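Local coordinates for BtGH115A (PDB 5BY3), which is a family GH115 4-O-methyl-alpha-glucuronidase with specificity for decorated arabinogalactans, at residues His468-Glu471 with Arg472-Thr476; Leu127-Ser130 with Pro131-Trp135; Ser458-Val462 with Thr463-Lys467; Glu201-Arg205 with Leu206-Thr210. One frame throughout, in Å; residues are numbered along the deposited sequence.

Contact 1: His468-Glu471 with Arg472-Thr476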
loop_
_atom_site.group_PDB
_atom_site.type_symbol
_atom_site.label_atom_id
_atom_site.label_comp_id
_atom_site.label_asym_id
_atom_site.label_seq_id
_atom_site.Cartn_x
_atom_site.Cartn_y
_atom_site.Cartn_z
ATOM N N HIS A 468 -14.203 0.432 -12.077
ATOM C CA HIS A 468 -15.291 0.009 -11.226
ATOM C C HIS A 468 -15.316 0.855 -9.957
ATOM O O HIS A 468 -16.399 1.153 -9.403
ATOM C CB HIS A 468 -15.141 -1.474 -10.903
ATOM C CG HIS A 468 -16.256 -2.027 -10.078
ATOM N ND1 HIS A 468 -16.345 -1.827 -8.711
ATOM C CD2 HIS A 468 -17.325 -2.787 -10.418
ATOM C CE1 HIS A 468 -17.432 -2.420 -8.250
ATOM N NE2 HIS A 468 -18.040 -3.016 -9.263
ATOM N N TRP A 469 -14.128 1.273 -9.517
ATOM C CA TRP A 469 -13.990 2.006 -8.273
ATOM C C TRP A 469 -14.487 3.429 -8.463
ATOM O O TRP A 469 -15.290 3.882 -7.649
ATOM C CB TRP A 469 -12.532 1.982 -7.768
ATOM C CG TRP A 469 -12.327 2.567 -6.372
ATOM C CD1 TRP A 469 -12.499 1.908 -5.166
ATOM C CD2 TRP A 469 -11.928 3.923 -6.035
ATOM N NE1 TRP A 469 -12.203 2.758 -4.126
ATOM C CE2 TRP A 469 -11.858 3.997 -4.625
ATOM C CE3 TRP A 469 -11.571 5.051 -6.789
ATOM C CZ2 TRP A 469 -11.456 5.168 -3.943
ATOM C CZ3 TRP A 469 -11.158 6.216 -6.111
ATOM C CH2 TRP A 469 -11.106 6.268 -4.705
ATOM N N LEU A 470 -14.017 4.119 -9.515
ATOM C CA LEU A 470 -14.435 5.536 -9.820
ATOM C C LEU A 470 -15.898 5.625 -10.129
ATOM O O LEU A 470 -16.589 6.535 -9.635
ATOM C CB LEU A 470 -13.647 6.184 -10.995
ATOM C CG LEU A 470 -12.114 6.262 -10.857
ATOM C CD1 LEU A 470 -11.414 6.368 -12.183
ATOM C CD2 LEU A 470 -11.651 7.362 -9.927
ATOM N N GLU A 471 -16.368 4.663 -10.921
ATOM C CA GLU A 471 -17.799 4.523 -11.199
ATOM C C GLU A 471 -18.574 4.392 -9.925
ATOM O O GLU A 471 -19.572 5.072 -9.770
ATOM C CB GLU A 471 -18.092 3.351 -12.139
ATOM C CG GLU A 471 -17.755 3.673 -13.582
ATOM C CD GLU A 471 -18.052 2.548 -14.535
ATOM O OE1 GLU A 471 -18.078 1.369 -14.096
ATOM O OE2 GLU A 471 -18.233 2.870 -15.729
ATOM N N ARG A 472 -18.100 3.556 -8.993
ATOM C CA ARG A 472 -18.779 3.423 -7.681
ATOM C C ARG A 472 -18.724 4.704 -6.805
ATOM O O ARG A 472 -19.721 5.054 -6.179
ATOM C CB ARG A 472 -18.294 2.176 -6.918
ATOM C CG ARG A 472 -19.066 1.738 -5.672
ATOM C CD ARG A 472 -18.184 0.730 -4.921
ATOM N NE ARG A 472 -17.178 1.426 -4.086
ATOM C CZ ARG A 472 -16.081 0.900 -3.517
ATOM N NH1 ARG A 472 -15.732 -0.360 -3.690
ATOM N NH2 ARG A 472 -15.289 1.678 -2.772
ATOM N N GLU A 473 -17.583 5.393 -6.756
ATOM C CA GLU A 473 -17.438 6.526 -5.799
ATOM C C GLU A 473 -17.973 7.862 -6.353
ATOM O O GLU A 473 -18.628 8.633 -5.640
ATOM C CB GLU A 473 -16.015 6.682 -5.257
ATOM C CG GLU A 473 -15.335 5.432 -4.675
ATOM C CD GLU A 473 -16.106 4.681 -3.584
ATOM O OE1 GLU A 473 -15.686 4.707 -2.438
ATOM O OE2 GLU A 473 -17.099 3.992 -3.859
ATOM N N LEU A 474 -17.689 8.123 -7.623
ATOM C CA LEU A 474 -18.283 9.256 -8.323
ATOM C C LEU A 474 -19.458 8.664 -9.104
ATOM O O LEU A 474 -20.026 7.673 -8.661
ATOM C CB LEU A 474 -17.218 9.915 -9.181
ATOM C CG LEU A 474 -15.827 9.737 -8.557
ATOM C CD1 LEU A 474 -14.747 9.831 -9.621
ATOM C CD2 LEU A 474 -15.555 10.679 -7.380
ATOM N N GLY A 475 -19.873 9.204 -10.229
ATOM C CA GLY A 475 -20.853 8.400 -10.987
ATOM C C GLY A 475 -20.253 7.700 -12.181
ATOM O O GLY A 475 -19.059 7.809 -12.437
ATOM N N THR A 476 -21.076 6.984 -12.930
ATOM C CA THR A 476 -20.680 6.512 -14.256
ATOM C C THR A 476 -20.245 7.646 -15.206
ATOM O O THR A 476 -19.253 7.509 -15.936
ATOM C CB THR A 476 -21.817 5.688 -14.858
ATOM O OG1 THR A 476 -21.944 4.489 -14.083
ATOM C CG2 THR A 476 -21.521 5.322 -16.296
#

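Contact 2: Leu127-Ser130 with Pro131-Trp135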
loop_
_atom_site.group_PDB
_atom_site.type_symbol
_atom_site.label_atom_id
_atom_site.label_comp_id
_atom_site.label_asym_id
_atom_site.label_seq_id
_atom_site.Cartn_x
_atom_site.Cartn_y
_atom_site.Cartn_z
ATOM N N LEU A 127 -25.834 -3.348 -0.477
ATOM C CA LEU A 127 -26.687 -2.214 -0.365
ATOM C C LEU A 127 -26.023 -0.974 -1.004
ATOM O O LEU A 127 -26.620 0.107 -1.040
ATOM C CB LEU A 127 -27.020 -1.978 1.095
ATOM C CG LEU A 127 -27.837 -3.070 1.756
ATOM C CD1 LEU A 127 -27.914 -2.721 3.214
ATOM C CD2 LEU A 127 -29.247 -3.160 1.188
ATOM N N GLY A 128 -24.804 -1.144 -1.518
ATOM C CA GLY A 128 -24.138 -0.072 -2.204
ATOM C C GLY A 128 -23.413 0.877 -1.277
ATOM O O GLY A 128 -23.190 2.036 -1.645
ATOM N N VAL A 129 -23.014 0.390 -0.097
ATOM C CA VAL A 129 -22.243 1.196 0.862
ATOM C C VAL A 129 -20.728 0.993 0.672
ATOM O O VAL A 129 -20.214 -0.104 0.868
ATOM C CB VAL A 129 -22.675 0.913 2.330
ATOM C CG1 VAL A 129 -21.995 1.854 3.312
ATOM C CG2 VAL A 129 -24.189 1.003 2.478
ATOM N N SER A 130 -20.034 2.057 0.259
ATOM C CA SER A 130 -18.582 2.063 0.099
ATOM C C SER A 130 -17.864 1.921 1.463
ATOM O O SER A 130 -18.343 2.461 2.475
ATOM C CB SER A 130 -18.168 3.382 -0.584
ATOM O OG SER A 130 -16.825 3.778 -0.318
ATOM N N PRO A 131 -16.706 1.214 1.494
ATOM C CA PRO A 131 -15.755 1.337 2.620
ATOM C C PRO A 131 -15.456 2.780 3.070
ATOM O O PRO A 131 -15.180 3.004 4.253
ATOM C CB PRO A 131 -14.468 0.714 2.056
ATOM C CG PRO A 131 -14.981 -0.364 1.148
ATOM C CD PRO A 131 -16.287 0.143 0.557
ATOM N N TRP A 132 -15.519 3.731 2.144
ATOM C CA TRP A 132 -15.164 5.112 2.414
ATOM C C TRP A 132 -16.378 6.048 2.643
ATOM O O TRP A 132 -16.231 7.289 2.643
ATOM C CB TRP A 132 -14.302 5.609 1.278
ATOM C CG TRP A 132 -13.210 4.657 0.955
ATOM C CD1 TRP A 132 -13.234 3.683 0.032
ATOM C CD2 TRP A 132 -11.947 4.568 1.607
ATOM N NE1 TRP A 132 -12.043 2.983 0.043
ATOM C CE2 TRP A 132 -11.243 3.509 1.010
ATOM C CE3 TRP A 132 -11.346 5.283 2.645
ATOM C CZ2 TRP A 132 -9.962 3.160 1.392
ATOM C CZ3 TRP A 132 -10.071 4.945 3.034
ATOM C CH2 TRP A 132 -9.384 3.889 2.408
ATOM N N GLU A 133 -17.556 5.431 2.799
ATOM C CA GLU A 133 -18.784 6.038 3.315
ATOM C C GLU A 133 -18.492 7.195 4.275
ATOM O O GLU A 133 -18.916 8.336 4.063
ATOM C CB GLU A 133 -19.579 4.926 4.021
ATOM C CG GLU A 133 -20.764 5.336 4.885
ATOM C CD GLU A 133 -20.445 5.427 6.360
ATOM O OE1 GLU A 133 -19.837 4.490 6.933
ATOM O OE2 GLU A 133 -20.841 6.453 6.957
ATOM N N TRP A 134 -17.747 6.896 5.322
ATOM C CA TRP A 134 -17.343 7.903 6.270
ATOM C C TRP A 134 -15.978 8.497 5.927
ATOM O O TRP A 134 -15.817 9.726 6.026
ATOM C CB TRP A 134 -17.338 7.335 7.682
ATOM C CG TRP A 134 -17.256 8.437 8.723
ATOM C CD1 TRP A 134 -18.291 9.227 9.193
ATOM C CD2 TRP A 134 -16.075 8.863 9.417
ATOM N NE1 TRP A 134 -17.807 10.108 10.130
ATOM C CE2 TRP A 134 -16.459 9.918 10.286
ATOM C CE3 TRP A 134 -14.739 8.441 9.402
ATOM C CZ2 TRP A 134 -15.555 10.564 11.125
ATOM C CZ3 TRP A 134 -13.826 9.085 10.232
ATOM C CH2 TRP A 134 -14.242 10.149 11.085
ATOM N N TRP A 135 -15.026 7.634 5.526
ATOM C CA TRP A 135 -13.607 7.990 5.456
ATOM C C TRP A 135 -13.226 8.845 4.229
ATOM O O TRP A 135 -12.181 9.535 4.215
ATOM C CB TRP A 135 -12.716 6.743 5.579
ATOM C CG TRP A 135 -12.441 6.332 7.036
ATOM C CD1 TRP A 135 -13.154 5.411 7.807
ATOM C CD2 TRP A 135 -11.414 6.849 7.889
ATOM N NE1 TRP A 135 -12.606 5.334 9.063
ATOM C CE2 TRP A 135 -11.537 6.196 9.140
ATOM C CE3 TRP A 135 -10.386 7.804 7.717
ATOM C CZ2 TRP A 135 -10.693 6.478 10.208
ATOM C CZ3 TRP A 135 -9.537 8.073 8.771
ATOM C CH2 TRP A 135 -9.708 7.422 10.021
#

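Contact 3: Ser458-Val462 with Thr463-Lys467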
loop_
_atom_site.group_PDB
_atom_site.type_symbol
_atom_site.label_atom_id
_atom_site.label_comp_id
_atom_site.label_asym_id
_atom_site.label_seq_id
_atom_site.Cartn_x
_atom_site.Cartn_y
_atom_site.Cartn_z
ATOM N N SER A 458 -7.331 -10.302 -10.299
ATOM C CA SER A 458 -6.649 -10.811 -11.520
ATOM C C SER A 458 -7.510 -10.965 -12.810
ATOM O O SER A 458 -7.008 -10.698 -13.873
ATOM C CB SER A 458 -5.848 -12.079 -11.246
ATOM O OG SER A 458 -4.595 -11.742 -10.701
ATOM N N SER A 459 -8.776 -11.382 -12.701
ATOM C CA SER A 459 -9.631 -11.604 -13.890
ATOM C C SER A 459 -9.983 -10.294 -14.563
ATOM O O SER A 459 -9.999 -10.222 -15.792
ATOM C CB SER A 459 -10.945 -12.354 -13.575
ATOM O OG SER A 459 -10.746 -13.416 -12.669
ATOM N N GLU A 460 -10.304 -9.285 -13.755
ATOM C CA GLU A 460 -10.505 -7.926 -14.244
ATOM C C GLU A 460 -9.146 -7.272 -14.531
ATOM O O GLU A 460 -8.105 -7.581 -13.921
ATOM C CB GLU A 460 -11.230 -7.071 -13.186
ATOM C CG GLU A 460 -12.544 -7.611 -12.644
ATOM C CD GLU A 460 -12.856 -7.166 -11.199
ATOM O OE1 GLU A 460 -12.132 -6.308 -10.596
ATOM O OE2 GLU A 460 -13.853 -7.703 -10.650
ATOM N N GLY A 461 -9.124 -6.292 -15.403
ATOM C CA GLY A 461 -7.918 -5.463 -15.406
ATOM C C GLY A 461 -7.528 -4.924 -14.019
ATOM O O GLY A 461 -8.329 -4.864 -13.082
ATOM N N VAL A 462 -6.271 -4.545 -13.913
ATOM C CA VAL A 462 -5.854 -3.355 -13.169
ATOM C C VAL A 462 -6.776 -2.187 -13.506
ATOM O O VAL A 462 -7.223 -1.512 -12.614
ATOM C CB VAL A 462 -4.365 -3.029 -13.530
ATOM C CG1 VAL A 462 -4.059 -1.528 -13.701
ATOM C CG2 VAL A 462 -3.450 -3.654 -12.500
ATOM N N THR A 463 -7.042 -1.975 -14.798
ATOM C CA THR A 463 -7.845 -0.879 -15.355
ATOM C C THR A 463 -9.327 -1.064 -15.018
ATOM O O THR A 463 -9.968 -0.126 -14.517
ATOM C CB THR A 463 -7.568 -0.765 -16.880
ATOM O OG1 THR A 463 -6.193 -0.394 -17.059
ATOM C CG2 THR A 463 -8.476 0.257 -17.615
ATOM N N ALA A 464 -9.834 -2.281 -15.177
ATOM C CA ALA A 464 -11.213 -2.581 -14.803
ATOM C C ALA A 464 -11.490 -2.396 -13.301
ATOM O O ALA A 464 -12.606 -2.013 -12.924
ATOM C CB ALA A 464 -11.632 -3.965 -15.276
ATOM N N HIS A 465 -10.479 -2.635 -12.456
ATOM C CA HIS A 465 -10.587 -2.369 -11.013
ATOM C C HIS A 465 -10.770 -0.870 -10.741
ATOM O O HIS A 465 -11.730 -0.485 -10.082
ATOM C CB HIS A 465 -9.395 -2.933 -10.237
ATOM C CG HIS A 465 -9.568 -2.884 -8.738
ATOM N ND1 HIS A 465 -9.187 -1.793 -7.973
ATOM C CD2 HIS A 465 -10.104 -3.784 -7.867
ATOM C CE1 HIS A 465 -9.475 -2.025 -6.701
ATOM N NE2 HIS A 465 -10.021 -3.228 -6.608
ATOM N N LEU A 466 -9.873 -0.037 -11.272
ATOM C CA LEU A 466 -9.966 1.435 -11.117
ATOM C C LEU A 466 -11.265 2.037 -11.704
ATOM O O LEU A 466 -11.897 2.885 -11.081
ATOM C CB LEU A 466 -8.720 2.120 -11.736
ATOM C CG LEU A 466 -8.686 3.645 -11.779
ATOM C CD1 LEU A 466 -8.736 4.252 -10.383
ATOM C CD2 LEU A 466 -7.474 4.131 -12.555
ATOM N N LYS A 467 -11.652 1.579 -12.899
ATOM C CA LYS A 467 -12.910 1.961 -13.505
ATOM C C LYS A 467 -14.111 1.657 -12.580
ATOM O O LYS A 467 -14.921 2.527 -12.318
ATOM C CB LYS A 467 -13.044 1.230 -14.831
ATOM C CG LYS A 467 -14.294 1.583 -15.631
ATOM C CD LYS A 467 -14.320 0.796 -16.937
ATOM C CE LYS A 467 -15.740 0.576 -17.408
ATOM N NZ LYS A 467 -16.200 1.810 -18.087
#

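Contact 4: Glu201-Arg205 with Leu206-Thr210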
loop_
_atom_site.group_PDB
_atom_site.type_symbol
_atom_site.label_atom_id
_atom_site.label_comp_id
_atom_site.label_asym_id
_atom_site.label_seq_id
_atom_site.Cartn_x
_atom_site.Cartn_y
_atom_site.Cartn_z
ATOM N N GLU A 201 -13.657 0.282 11.948
ATOM C CA GLU A 201 -14.759 0.241 10.949
ATOM C C GLU A 201 -14.220 0.145 9.523
ATOM O O GLU A 201 -14.738 -0.589 8.679
ATOM C CB GLU A 201 -15.575 1.531 10.943
ATOM C CG GLU A 201 -16.573 1.719 12.046
ATOM C CD GLU A 201 -17.262 3.076 11.976
ATOM O OE1 GLU A 201 -17.198 3.798 10.947
ATOM O OE2 GLU A 201 -17.877 3.422 12.982
ATOM N N LEU A 202 -13.205 0.952 9.246
ATOM C CA LEU A 202 -12.659 1.004 7.913
ATOM C C LEU A 202 -12.067 -0.354 7.587
ATOM O O LEU A 202 -12.287 -0.846 6.476
ATOM C CB LEU A 202 -11.639 2.130 7.777
ATOM C CG LEU A 202 -10.851 2.305 6.485
ATOM C CD1 LEU A 202 -11.735 2.458 5.265
ATOM C CD2 LEU A 202 -9.944 3.515 6.646
ATOM N N LEU A 203 -11.374 -0.968 8.557
ATOM C CA LEU A 203 -10.711 -2.261 8.312
ATOM C C LEU A 203 -11.720 -3.358 8.130
ATOM O O LEU A 203 -11.596 -4.164 7.225
ATOM C CB LEU A 203 -9.732 -2.621 9.419
ATOM C CG LEU A 203 -8.534 -1.686 9.602
ATOM C CD1 LEU A 203 -7.741 -2.120 10.822
ATOM C CD2 LEU A 203 -7.645 -1.600 8.367
ATOM N N LEU A 204 -12.762 -3.348 8.953
ATOM C CA LEU A 204 -13.887 -4.273 8.784
ATOM C C LEU A 204 -14.489 -4.181 7.391
ATOM O O LEU A 204 -14.626 -5.198 6.678
ATOM C CB LEU A 204 -14.952 -4.018 9.860
ATOM C CG LEU A 204 -14.670 -4.393 11.337
ATOM C CD1 LEU A 204 -15.936 -4.474 12.182
ATOM C CD2 LEU A 204 -13.885 -5.689 11.487
ATOM N N ARG A 205 -14.788 -2.952 6.968
ATOM C CA ARG A 205 -15.410 -2.742 5.658
ATOM C C ARG A 205 -14.467 -3.125 4.518
ATOM O O ARG A 205 -14.934 -3.434 3.419
ATOM C CB ARG A 205 -15.824 -1.291 5.494
ATOM C CG ARG A 205 -17.016 -0.871 6.298
ATOM C CD ARG A 205 -17.400 0.542 5.825
ATOM N NE ARG A 205 -18.442 1.215 6.613
ATOM C CZ ARG A 205 -19.711 0.818 6.689
ATOM N NH1 ARG A 205 -20.117 -0.294 6.067
ATOM N NH2 ARG A 205 -20.582 1.510 7.425
ATOM N N LEU A 206 -13.152 -3.052 4.771
ATOM C CA LEU A 206 -12.149 -3.494 3.817
ATOM C C LEU A 206 -11.800 -4.999 3.914
ATOM O O LEU A 206 -10.979 -5.512 3.129
ATOM C CB LEU A 206 -10.888 -2.627 3.941
ATOM C CG LEU A 206 -10.937 -1.168 3.495
ATOM C CD1 LEU A 206 -9.706 -0.430 3.997
ATOM C CD2 LEU A 206 -11.075 -1.056 1.988
ATOM N N ARG A 207 -12.450 -5.681 4.864
ATOM C CA ARG A 207 -12.215 -7.105 5.254
ATOM C C ARG A 207 -10.806 -7.381 5.754
ATOM O O ARG A 207 -10.290 -8.464 5.568
ATOM C CB ARG A 207 -12.568 -8.130 4.148
ATOM C CG ARG A 207 -13.919 -7.990 3.460
ATOM C CD ARG A 207 -13.693 -7.346 2.099
ATOM N NE ARG A 207 -14.739 -7.735 1.164
ATOM C CZ ARG A 207 -14.669 -7.666 -0.156
ATOM N NH1 ARG A 207 -13.582 -7.216 -0.802
ATOM N NH2 ARG A 207 -15.720 -8.080 -0.829
ATOM N N ALA A 208 -10.172 -6.378 6.334
ATOM C CA ALA A 208 -8.847 -6.494 6.897
ATOM C C ALA A 208 -9.066 -6.943 8.333
ATOM O O ALA A 208 -10.159 -6.714 8.914
ATOM C CB ALA A 208 -8.134 -5.145 6.841
ATOM N N ASN A 209 -8.063 -7.607 8.909
ATOM C CA ASN A 209 -8.222 -8.135 10.272
ATOM C C ASN A 209 -7.155 -7.707 11.257
ATOM O O ASN A 209 -7.300 -7.977 12.457
ATOM C CB ASN A 209 -8.405 -9.664 10.280
ATOM C CG ASN A 209 -7.284 -10.398 9.583
ATOM O OD1 ASN A 209 -6.210 -9.836 9.313
ATOM N ND2 ASN A 209 -7.530 -11.681 9.270
ATOM N N THR A 210 -6.126 -7.019 10.752
ATOM C CA THR A 210 -4.892 -6.740 11.490
ATOM C C THR A 210 -4.566 -5.224 11.516
ATOM O O THR A 210 -4.902 -4.511 10.594
ATOM C CB THR A 210 -3.740 -7.554 10.855
ATOM O OG1 THR A 210 -4.103 -8.947 10.811
ATOM C CG2 THR A 210 -2.450 -7.379 11.590
#

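Contact 1: His468-Glu471 with Arg472-Thr476
Arg472 and Trp469 meet on one side of the last turns of helix 462-473, where the arginine folds its guanidinium back toward the indole three residues earlier. The bend at chi3 (82°) brings Arg472 NH2 to 3.5 Å from Trp469 NE1. The two flat groups do not stack, their planes standing 63° apart, and NH2 reaches the ring from an oblique direction. What holds the guanidinium at this tilt is Glu473, gripped side-on by two nitrogens: Arg472 NE lies 2.6 Å from Glu473 OE2 and Arg472 NH2 lies 3.1 Å from Glu473 OE1. Both bonds run in the guanidinium plane but arrive from above the carboxylate plane. With CG beside its backbone N (chi1 -51°), Glu473 sets that carbon over the indole face, 3.9 Å from the centroid of the six-membered ring of Trp469, a CH-pi contact; the bend at chi2 then turns the carboxylate to the guanidinium. Trp469 NE1 itself is bonded to Glu445, which also receives Arg472 NH1 in a salt bridge.

On another side of the helix Glu471 stretches out past Thr476, with loose touches of Glu471 CG on Thr476 CA and of Glu471 OE2 on Thr476 CG2, both at 4.1 Å; OE2 also forms a long, weak ion pair with Lys467. The backbone bond from Leu474 N to Leu470 O (2.8 Å) comes just as Leu474 leaves helical geometry, and Leu470 CD2 and Leu474 CD1 lie side by side. Leu470 packs on helix 476-495, Trp469 and Leu474 touch helix 552-580, and Trp469 meets Tyr442 of helix 441-452 edge-to-face.

Contact 2: Leu127-Ser130 with Pro131-Trp135
Trp132 N donates to Ser130 OG across 2.8 Å, and Glu133 N donates to Ser130 O across 3.1 Å, so one serine receives two successive backbone N-H groups. The serine oxygen gets there because OG swings away from its own backbone N, chi1 155°, to lie beside the carbonyl carbon and above the next peptide. From there it has a second partner in the carboxylate of Glu473, on helix 462-473, probably as the donor of its own proton. That leaves the buried hydroxyl gripped from two directions.

The bond from Glu133 N to Ser130 O closes a type I beta turn, Ser130 to Glu133, with Pro131 in its second position; the bond from Trp132 N to Ser130 OG makes an ST turn nested inside it. This turn redirects the chain after helix 113-126, which ends just before it in a Schellman motif with Gly128 at positive phi.

Moving outward, Ser130 OG also lies near the plane of the Trp132 indole at its edge, 3.6 Å from Trp132 CD1, while the ring nitrogen is bonded to Glu445. Val129 and Glu133 run side by side, Val129 CG1 lying 4.0 Å from Glu133 CB. Beyond that apolar touch the Glu133 chain bends at chi2 and takes its carboxylate out of the turn, where OE1 makes salt bridges to both Arg205 and Arg49. Val129 packs against Asp50 and Val54 of helix 38-55.

Contact 3: Ser458-Val462 with Thr463-Lys467
Gly461 and Ala464 meet where the chain passes from helix 454-459 to helix 462-473, with Gly461 as the N-cap of the second helix. This is the tight part: Ala464 CB sits 3.4 Å from Gly461 N, and His465 CB lies 3.5 Å from Val462 O. The helix then starts with His465 N bonded to Gly461 O at 3.2 Å, followed by a weak bond from Leu466 N to Val462 O at 3.3 Å. One N-H of that opening turn is met from a distant part of the chain: Thr463 N binds the carboxylate of Glu661, a negative group at the start of a helix, which would suit the helix dipole. Val462 rests on Ser412 and Tyr415 of helix 411-423, and Leu466 on Leu483 and Met486 of helix 476-495.

The other flank is looser. Glu460 CB touches Ala464 CB at 3.8 Å, and the extended glutamate chain carries OE2 to a salt bridge with Lys456. Lys467 and Ser459 lie toward solvent, and Lys467 makes a long, weak ion pair with Glu471. His465 belongs to the buried side: CG is anti to the backbone N, chi1 -171°, which swings the imidazole in toward helix 441-452, where NE2 bonds to Asp449 and ND1 to Tyr442. At its edge, close to the ring plane, Glu460 OE1 comes within 4.2 Å of His465 CD2.

Contact 4: Glu201-Arg205 with Leu206-Thr210
Leu202, Leu203 and Leu204 hold the chain that follows them as helix 193-205 ends and turns toward strand 210-212, a local, buried helix terminus in the TIM-barrel part of the enzyme. The last helical bond, Leu206 N to Leu202 O, is 2.9 Å. Beside it Leu202 and Leu206 lie side by side, pointing the same way, with Leu202 CD1 and Leu206 CD1 3.8 Å apart. Leu206 is the residue most buried by this contact: its CG comes anti to the carbonyl carbon, chi1 -69°, and also rests 3.3 Å from Leu202 O. It also packs against Ile444, Glu445 and Met448 of helix 441-452.

The chain then leaves the helix through a Schellman motif. Arg207 takes positive phi, 60°, and two backbone bonds reach back into the last turn: Ala208 N to Leu203 O at 2.8 Å and Arg207 N to Leu204 O at 2.9 Å. The apolar pair that commonly accompanies this motif is present, Ala208 CB lying 3.9 Å from Leu203 CD2. Leu203 also sends CD1 on to Thr210 O, 3.7 Å away, and rests on Ile165 of strand 162-166. Helix 193-205 is part of the connection between the adjacent parallel strands 162-166 and 210-212, a beta-alpha-beta crossover. At the strand entrance Thr210 OG1 donates to Asn209 OD1, which also accepts from Arg163 N. The Arg205 chain is extended from CG to NE, and NH1 forms a salt bridge with Asp50 of helix 38-55.

In the fold
The centres of contacts 1 and 3 are 13 Å apart. Both lie on helix 462-473, contact 3 at its start and contact 1 at its end. Contact 2 stands between contacts 1 and 4, 12 Å from each centre to centre. It reaches contact 1 through Ser130 OG, 2.6 Å from Glu473 OE1. Its main tie to contact 4 is the salt bridge of Glu133 OE1 with Arg205 NH2 at 3.1 Å, supplemented by Pro131 O packing on Leu202 CD1. The loop of contact 2 thereby ties helix 193-205 to helix 462-473, although contacts 1 and 4 do not touch. The bound nickel ion, at Leu404 and Asp436, is about 13 Å from the side chain of Trp132 and about 14 Å from that of Leu202.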